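Local coordinates for epimerase family protein SDR39U1 (Homo sapiens, PDB 4B4O) that is a putative NADP-dependent oxidoreductase of the short-chain dehydrogenase/reductase family that binds NADPH, its substrate and physiological reaction not being established, at residues A[183-186]-A[187-190]; A[191-195]-A[196-200]; A[282-285]-A[286-290]. The protein carries 3 engineered substitutions. All blocks are in the same frame, centred on the assembly; numbering follows the deposited sequence. Where two conformers were deposited one is given.

Contact 1 (A[183-186]-A[187-190]); sequences IGSG and HQFF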
loop_
_atom_site.group_PDB
_atom_site.type_symbol
_atom_site.label_atom_id
_atom_site.label_comp_id
_atom_site.label_asym_id
_atom_site.label_seq_id
_atom_site.Cartn_x
_atom_site.Cartn_y
_atom_site.Cartn_z
ATOM N N ILE A 183 -20.455 3.387 1.264
ATOM C CA ILE A 183 -19.962 4.758 1.356
ATOM C C ILE A 183 -20.408 5.532 0.119
ATOM O O ILE A 183 -20.037 5.182 -0.989
ATOM C CB ILE A 183 -18.425 4.798 1.417
ATOM C CG1 ILE A 183 -17.904 3.894 2.539
ATOM C CG2 ILE A 183 -17.945 6.216 1.604
ATOM C CD1 ILE A 183 -16.403 3.727 2.499
ATOM N N GLY A 184 -21.204 6.583 0.300
ATOM C CA GLY A 184 -21.716 7.354 -0.832
ATOM C C GLY A 184 -22.767 6.582 -1.627
ATOM O O GLY A 184 -23.659 5.967 -1.047
ATOM N N SER A 185 -22.640 6.577 -2.947
ATOM C CA SER A 185 -23.534 5.790 -3.800
ATOM C C SER A 185 -23.255 4.295 -3.693
ATOM O O SER A 185 -24.144 3.488 -3.901
ATOM C CB SER A 185 -23.377 6.188 -5.270
ATOM O OG SER A 185 -22.085 5.859 -5.766
ATOM N N GLY A 186 -22.010 3.945 -3.377
ATOM C CA GLY A 186 -21.578 2.558 -3.336
ATOM C C GLY A 186 -21.181 2.028 -4.693
ATOM O O GLY A 186 -20.633 0.932 -4.802
ATOM N N HIS A 187 -21.430 2.812 -5.732
ATOM C CA HIS A 187 -21.121 2.380 -7.095
ATOM C C HIS A 187 -19.676 2.435 -7.456
ATOM O O HIS A 187 -19.273 1.793 -8.413
ATOM C CB HIS A 187 -21.946 3.179 -8.098
ATOM C CG HIS A 187 -23.389 2.732 -8.140
ATOM N ND1 HIS A 187 -24.418 3.515 -7.797
ATOM C CD2 HIS A 187 -23.927 1.488 -8.444
ATOM C CE1 HIS A 187 -25.571 2.823 -7.921
ATOM N NE2 HIS A 187 -25.265 1.583 -8.326
ATOM N N GLN A 188 -18.897 3.187 -6.695
ATOM C CA GLN A 188 -17.491 3.404 -7.002
ATOM C C GLN A 188 -16.656 2.119 -6.907
ATOM O O GLN A 188 -16.931 1.238 -6.103
ATOM C CB GLN A 188 -16.902 4.488 -6.102
ATOM C CG GLN A 188 -16.745 4.136 -4.623
ATOM C CD GLN A 188 -17.990 4.349 -3.786
ATOM O OE1 GLN A 188 -19.125 4.357 -4.289
ATOM N NE2 GLN A 188 -17.777 4.490 -2.480
ATOM N N PHE A 189 -15.662 2.001 -7.774
ATOM C CA PHE A 189 -14.779 0.859 -7.752
ATOM C C PHE A 189 -13.992 0.831 -6.442
ATOM O O PHE A 189 -13.613 1.877 -5.877
ATOM C CB PHE A 189 -13.832 0.850 -8.945
ATOM C CG PHE A 189 -14.516 0.626 -10.261
ATOM C CD1 PHE A 189 -15.115 -0.597 -10.562
ATOM C CD2 PHE A 189 -14.556 1.635 -11.211
ATOM C CE1 PHE A 189 -15.753 -0.806 -11.771
ATOM C CE2 PHE A 189 -15.199 1.434 -12.420
ATOM C CZ PHE A 189 -15.790 0.211 -12.705
ATOM N N PHE A 190 -13.776 -0.385 -5.956
ATOM C CA PHE A 190 -13.083 -0.621 -4.714
ATOM C C PHE A 190 -11.841 -1.475 -5.011
ATOM O O PHE A 190 -11.903 -2.701 -4.936
ATOM C CB PHE A 190 -14.037 -1.326 -3.759
ATOM C CG PHE A 190 -13.543 -1.424 -2.357
ATOM C CD1 PHE A 190 -13.552 -0.308 -1.532
ATOM C CD2 PHE A 190 -13.107 -2.627 -1.846
ATOM C CE1 PHE A 190 -13.081 -0.383 -0.232
ATOM C CE2 PHE A 190 -12.656 -2.726 -0.541
ATOM C CZ PHE A 190 -12.647 -1.604 0.273
HETATM O O HOH W 1 -20.270 7.518 -4.022
#

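Contact 2 (A[191-195]-A[196-200]); sequences PWIHI and GDLAG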
loop_
_atom_site.group_PDB
_atom_site.type_symbol
_atom_site.label_atom_id
_atom_site.label_comp_id
_atom_site.label_asym_id
_atom_site.label_seq_id
_atom_site.Cartn_x
_atom_site.Cartn_y
_atom_site.Cartn_z
ATOM N N PRO A 191 -10.719 -0.826 -5.403
ATOM C CA PRO A 191 -9.473 -1.580 -5.604
ATOM C C PRO A 191 -8.933 -2.022 -4.251
ATOM O O PRO A 191 -8.732 -1.177 -3.373
ATOM C CB PRO A 191 -8.524 -0.556 -6.250
ATOM C CG PRO A 191 -9.026 0.763 -5.817
ATOM C CD PRO A 191 -10.519 0.617 -5.602
ATOM N N TRP A 192 -8.721 -3.321 -4.090
ATOM C CA TRP A 192 -8.328 -3.858 -2.809
ATOM C C TRP A 192 -7.352 -4.971 -3.017
ATOM O O TRP A 192 -7.249 -5.518 -4.121
ATOM C CB TRP A 192 -9.564 -4.369 -2.083
ATOM C CG TRP A 192 -10.182 -5.538 -2.789
ATOM C CD1 TRP A 192 -11.127 -5.520 -3.783
ATOM C CD2 TRP A 192 -9.851 -6.953 -2.596
ATOM N NE1 TRP A 192 -11.403 -6.779 -4.198
ATOM C CE2 TRP A 192 -10.674 -7.686 -3.532
ATOM C CE3 TRP A 192 -8.972 -7.652 -1.763
ATOM C CZ2 TRP A 192 -10.618 -9.054 -3.635
ATOM C CZ3 TRP A 192 -8.917 -9.033 -1.872
ATOM C CH2 TRP A 192 -9.734 -9.720 -2.789
ATOM N N ILE A 193 -6.650 -5.341 -1.952
ATOM C CA ILE A 193 -5.795 -6.526 -1.942
ATOM C C ILE A 193 -5.712 -7.058 -0.515
ATOM O O ILE A 193 -5.735 -6.288 0.450
ATOM C CB ILE A 193 -4.374 -6.216 -2.464
ATOM C CG1 ILE A 193 -3.578 -7.502 -2.692
ATOM C CG2 ILE A 193 -3.598 -5.274 -1.524
ATOM C CD1 ILE A 193 -2.297 -7.272 -3.475
ATOM N N HIS A 194 -5.659 -8.376 -0.376
ATOM C CA HIS A 194 -5.455 -8.982 0.921
ATOM C C HIS A 194 -4.019 -8.763 1.315
ATOM O O HIS A 194 -3.119 -8.862 0.490
ATOM C CB HIS A 194 -5.785 -10.456 0.890
ATOM C CG HIS A 194 -5.807 -11.095 2.253
ATOM N ND1 HIS A 194 -4.686 -11.488 2.887
ATOM C CD2 HIS A 194 -6.861 -11.382 3.111
ATOM C CE1 HIS A 194 -5.011 -12.022 4.072
ATOM N NE2 HIS A 194 -6.340 -11.953 4.211
ATOM N N ILE A 195 -3.801 -8.443 2.584
ATOM C CA ILE A 195 -2.461 -8.151 3.059
ATOM C C ILE A 195 -1.486 -9.265 2.725
ATOM O O ILE A 195 -0.338 -9.000 2.434
ATOM C CB ILE A 195 -2.398 -7.882 4.586
ATOM C CG1 ILE A 195 -0.959 -7.464 4.955
ATOM C CG2 ILE A 195 -2.840 -9.128 5.376
ATOM C CD1 ILE A 195 -0.816 -6.270 5.832
ATOM N N GLY A 196 -1.932 -10.512 2.776
ATOM C CA GLY A 196 -1.068 -11.632 2.427
ATOM C C GLY A 196 -0.592 -11.578 0.994
ATOM O O GLY A 196 0.518 -12.002 0.696
ATOM N N ASP A 197 -1.433 -11.060 0.110
ATOM C CA ASP A 197 -1.094 -10.979 -1.309
ATOM C C ASP A 197 -0.229 -9.768 -1.637
ATOM O O ASP A 197 0.591 -9.833 -2.550
ATOM C CB ASP A 197 -2.355 -11.004 -2.172
ATOM C CG ASP A 197 -2.893 -12.405 -2.374
ATOM O OD1 ASP A 197 -2.081 -13.330 -2.592
ATOM O OD2 ASP A 197 -4.140 -12.577 -2.319
ATOM N N LEU A 198 -0.375 -8.666 -0.907
ATOM C CA LEU A 198 0.575 -7.564 -1.081
ATOM C C LEU A 198 1.950 -8.006 -0.604
ATOM O O LEU A 198 2.933 -7.793 -1.277
ATOM C CB LEU A 198 0.135 -6.274 -0.361
ATOM C CG LEU A 198 1.077 -5.086 -0.626
ATOM C CD1 LEU A 198 1.193 -4.826 -2.111
ATOM C CD2 LEU A 198 0.570 -3.842 0.072
ATOM N N ALA A 199 1.978 -8.635 0.561
ATOM C CA ALA A 199 3.186 -9.200 1.115
ATOM C C ALA A 199 3.839 -10.182 0.133
ATOM O O ALA A 199 5.065 -10.196 -0.046
ATOM C CB ALA A 199 2.848 -9.888 2.435
ATOM N N GLY A 200 2.995 -10.993 -0.509
ATOM C CA GLY A 200 3.437 -11.968 -1.511
ATOM C C GLY A 200 4.017 -11.361 -2.791
ATOM O O GLY A 200 5.063 -11.797 -3.273
HETATM O O HOH W 2 -5.920 -10.376 -2.372
#

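Contact 3 (A[282-285]-A[286-290]); sequences PELG and AALKE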
loop_
_atom_site.group_PDB
_atom_site.type_symbol
_atom_site.label_atom_id
_atom_site.label_comp_id
_atom_site.label_asym_id
_atom_site.label_seq_id
_atom_site.Cartn_x
_atom_site.Cartn_y
_atom_site.Cartn_z
ATOM N N PRO A 282 -7.626 -14.097 -4.358
ATOM C CA PRO A 282 -8.040 -13.257 -5.490
ATOM C C PRO A 282 -9.517 -12.810 -5.483
ATOM O O PRO A 282 -9.846 -11.808 -6.093
ATOM C CB PRO A 282 -7.809 -14.185 -6.700
ATOM C CG PRO A 282 -7.995 -15.544 -6.155
ATOM C CD PRO A 282 -7.404 -15.489 -4.770
ATOM N N GLU A 283 -10.367 -13.574 -4.814
ATOM C CA GLU A 283 -11.802 -13.303 -4.789
ATOM C C GLU A 283 -12.130 -12.646 -3.444
ATOM O O GLU A 283 -11.629 -13.054 -2.395
ATOM C CB GLU A 283 -12.619 -14.586 -5.040
ATOM C CG GLU A 283 -14.100 -14.356 -5.404
ATOM C CD GLU A 283 -15.046 -14.319 -4.196
ATOM O OE1 GLU A 283 -15.090 -15.326 -3.428
ATOM O OE2 GLU A 283 -15.740 -13.286 -4.010
ATOM N N LEU A 284 -12.965 -11.610 -3.472
ATOM C CA LEU A 284 -13.204 -10.787 -2.279
ATOM C C LEU A 284 -13.813 -11.551 -1.119
ATOM O O LEU A 284 -13.454 -11.337 0.038
ATOM C CB LEU A 284 -14.089 -9.577 -2.628
ATOM C CG LEU A 284 -14.307 -8.522 -1.535
ATOM C CD1 LEU A 284 -13.007 -7.950 -0.967
ATOM C CD2 LEU A 284 -15.168 -7.443 -2.174
ATOM N N GLY A 285 -14.774 -12.407 -1.424
ATOM C CA GLY A 285 -15.395 -13.256 -0.420
ATOM C C GLY A 285 -14.375 -14.068 0.339
ATOM O O GLY A 285 -14.411 -14.130 1.547
ATOM N N ALA A 286 -13.475 -14.728 -0.373
ATOM C CA ALA A 286 -12.467 -15.559 0.282
ATOM C C ALA A 286 -11.571 -14.708 1.176
ATOM O O ALA A 286 -11.193 -15.151 2.252
ATOM C CB ALA A 286 -11.645 -16.319 -0.745
ATOM N N ALA A 287 -11.236 -13.501 0.714
ATOM C CA ALA A 287 -10.388 -12.595 1.467
ATOM C C ALA A 287 -11.052 -12.173 2.773
ATOM O O ALA A 287 -10.437 -12.259 3.840
ATOM C CB ALA A 287 -10.022 -11.387 0.631
ATOM N N LEU A 288 -12.303 -11.730 2.697
ATOM C CA LEU A 288 -13.012 -11.242 3.889
ATOM C C LEU A 288 -13.352 -12.366 4.858
ATOM O O LEU A 288 -13.373 -12.168 6.062
ATOM C CB LEU A 288 -14.246 -10.426 3.498
ATOM C CG LEU A 288 -13.896 -9.135 2.721
ATOM C CD1 LEU A 288 -15.155 -8.330 2.411
ATOM C CD2 LEU A 288 -12.913 -8.246 3.448
ATOM N N LYS A 289 -13.557 -13.558 4.322
ATOM C CA LYS A 289 -13.774 -14.760 5.132
ATOM C C LYS A 289 -12.531 -15.108 5.989
ATOM O O LYS A 289 -12.676 -15.451 7.161
ATOM C CB LYS A 289 -14.184 -15.930 4.228
ATOM C CG LYS A 289 -14.434 -17.268 4.909
ATOM C CD LYS A 289 -15.116 -18.242 3.941
ATOM C CE LYS A 289 -14.744 -19.719 4.141
ATOM N NZ LYS A 289 -15.270 -20.353 5.374
ATOM N N GLU A 290 -11.328 -14.998 5.420
ATOM C CA GLU A 290 -10.093 -15.173 6.186
ATOM C C GLU A 290 -10.012 -14.172 7.337
ATOM O O GLU A 290 -9.728 -14.533 8.478
ATOM C CB GLU A 290 -8.865 -15.004 5.277
ATOM C CG GLU A 290 -7.518 -15.391 5.899
ATOM C CD GLU A 290 -6.916 -14.343 6.857
ATOM O OE1 GLU A 290 -7.085 -13.119 6.649
ATOM O OE2 GLU A 290 -6.219 -14.766 7.818
#

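Contact 1 (A[183-186]-A[187-190])
I183 and Q188 meet where the chain reverses in a type II' beta turn that runs from I183 to G186 and is closed by a weak backbone bond, G186 N to I183 O at 3.3 Å. G184 occupies the first inner corner with a positive phi of 71°, a value glycine adopts readily, and S185 occupies the second. G186 also has positive phi, where a CB would collide with the carbonyl oxygen of S185, a conformation open essentially to glycine. As the chain leaves the turn, H187 N donates to S185 OG at 3.1 Å, the side-chain-to-backbone link over two residues that defines an ST turn. This beta turn and the ST turn after it lie in the long loop between helix 166-176 and strand 192-194 of the Rossmann-type fold, with their centre about 20 Å from that of the chain. Among the side chains, Q188 does most of the work. Its CG stands between the backbone N and the carbonyl carbon (chi1 69°), and a bend at chi2 folds the amide back over the turn. There Q188 NE2 donates to I183 O at 2.8 Å, with an N-H...O angle of 166°. I183 O, which also receives the weak bond from G186 N, lies almost in the amide plane of Q188; this, with the second bond of NE2 to L261 O, probably fixes the rotation of the amide. Water 1 accepts from S185 N at 2.8 Å and makes a weak link to Q188 OE1. The H187 ring sits obliquely beside the serine, ND1 3.8 Å from S185 CB. Outside the loop, I183 N donates to N225 OD1, backbone bonds tie G186 to A226 and Q188 to N225, and the F190 ring stacks with F228.

Contact 2 (A[191-195]-A[196-200])
H194 begins helix 195-207 as its N-cap: its ring atom ND1 accepts from G196 N at 2.9 Å, with an N-H...N angle of 155°. Torsion explains the reach, because CG is anti to the backbone N (chi1 -171°) and the imidazole turns back along the first helical turn, where G196 N approaches tilted from the ring plane. This is the strand-to-helix junction of a Rossmann-type beta-alpha unit, the axes of strand 192-194 and helix segment 196-200 standing at 85° to each other. The opposite ring nitrogen, NE2, is hydrogen-bonded to E290 OE1 of helix 284-293, consistent with a proton on NE2 while ND1 accepts. H194 O takes two amides. D197 N meets H194 O from above its carbonyl plane at 2.8 Å, whereas L198 N, 3.1 Å from the same H194 O, lies nearly in line with the C=O bond and starts the regular helical pattern that A199 N to I195 O continues. Water 2 bridges the backbone and a side chain, accepting from H194 N and donating to D197 OD2. The aspartate is otherwise turned to the C-terminal part of the chain, where OD1 bonds to Y277 OH and S280 N and OD2 to F281 N, so this buried carboxylate is well supplied with partners. Around the polar core the packing is apolar. I195 rests on F11 and A15 of helix 11-22 and on V160, an NADP(+)-binding residue; L198 packs against V160 too, and its side chain lies about 6 Å from the bound NADPH. I193 and L198 cross at about a right angle, with I193 CG2 4.0 Å from L198 CB. The other branch of I193 runs across the helix start, where CG1 lies 3.7 Å from D197 CB and CD1 sits 3.5 Å from L198 N.

Contact 3 (A[282-285]-A[286-290])
L284 crosses L288 at a slant, one helical turn on, its CD1 methyl 4.0 Å from L288 CG. The two leucines differ in first torsion: L284 has CG anti to the backbone N (chi1 -173°), while L288 has it beside the backbone N (chi1 -64°), with L288 CG 3.5 Å from L284 O. L284 O accepts from L288 N at 2.9 Å, so the same pair of residues is joined by backbone and side chains alike. The same i to i+4 ladder continues with A287 N to E283 O, in the carbonyl plane, and with K289 N to G285 O at 3.0 Å. E283 is the N-cap of helix 284-293, and in one of its two conformers OE2 accepts from G285 N at 2.9 Å, the donor approaching from above the carboxylate plane. A negative group at this helix start would probably interact well with the helix dipole, though the second conformer makes the cap less certain. On the solvent-facing flank, the K289 side chain leads off to a salt bridge between NZ and E293 OE2 one turn further on. With an alanine here in place of L288, the CD1 methyl of L284 would probably lose its contact with the leucine one turn on, and a gap would open against F228, F232 and L161. The apolar flank of the helix is thus shared among several elements of the fold: L288 reaches F228, T231 and F232 of helix 225-236, L284 and L288 both touch L161 of strand 151-161, and L284 and A287 pack on W192 of strand 192-194.

How the contacts relate
Contact 2 is the buried member, about 8 Å from the chain centre and close to the cofactor, whereas contacts 1 and 3 are only partly buried, at about 20 and 18 Å. Contacts 1 and 2 adjoin in sequence but do not otherwise touch; contact 3 comes later and packs on contact 2 through W192 with L284 and A287, and a probable hydrogen bond, H194 to E290, joins them too. Their chemistry follows their setting. The loop of 183-190 is held by an amide, a hydroxyl and a water around glycine-rich turns. Contacts 2 and 3 both start helices with a side-chain cap, a buried imidazole in one and an exposed, two-conformer carboxylate in the other.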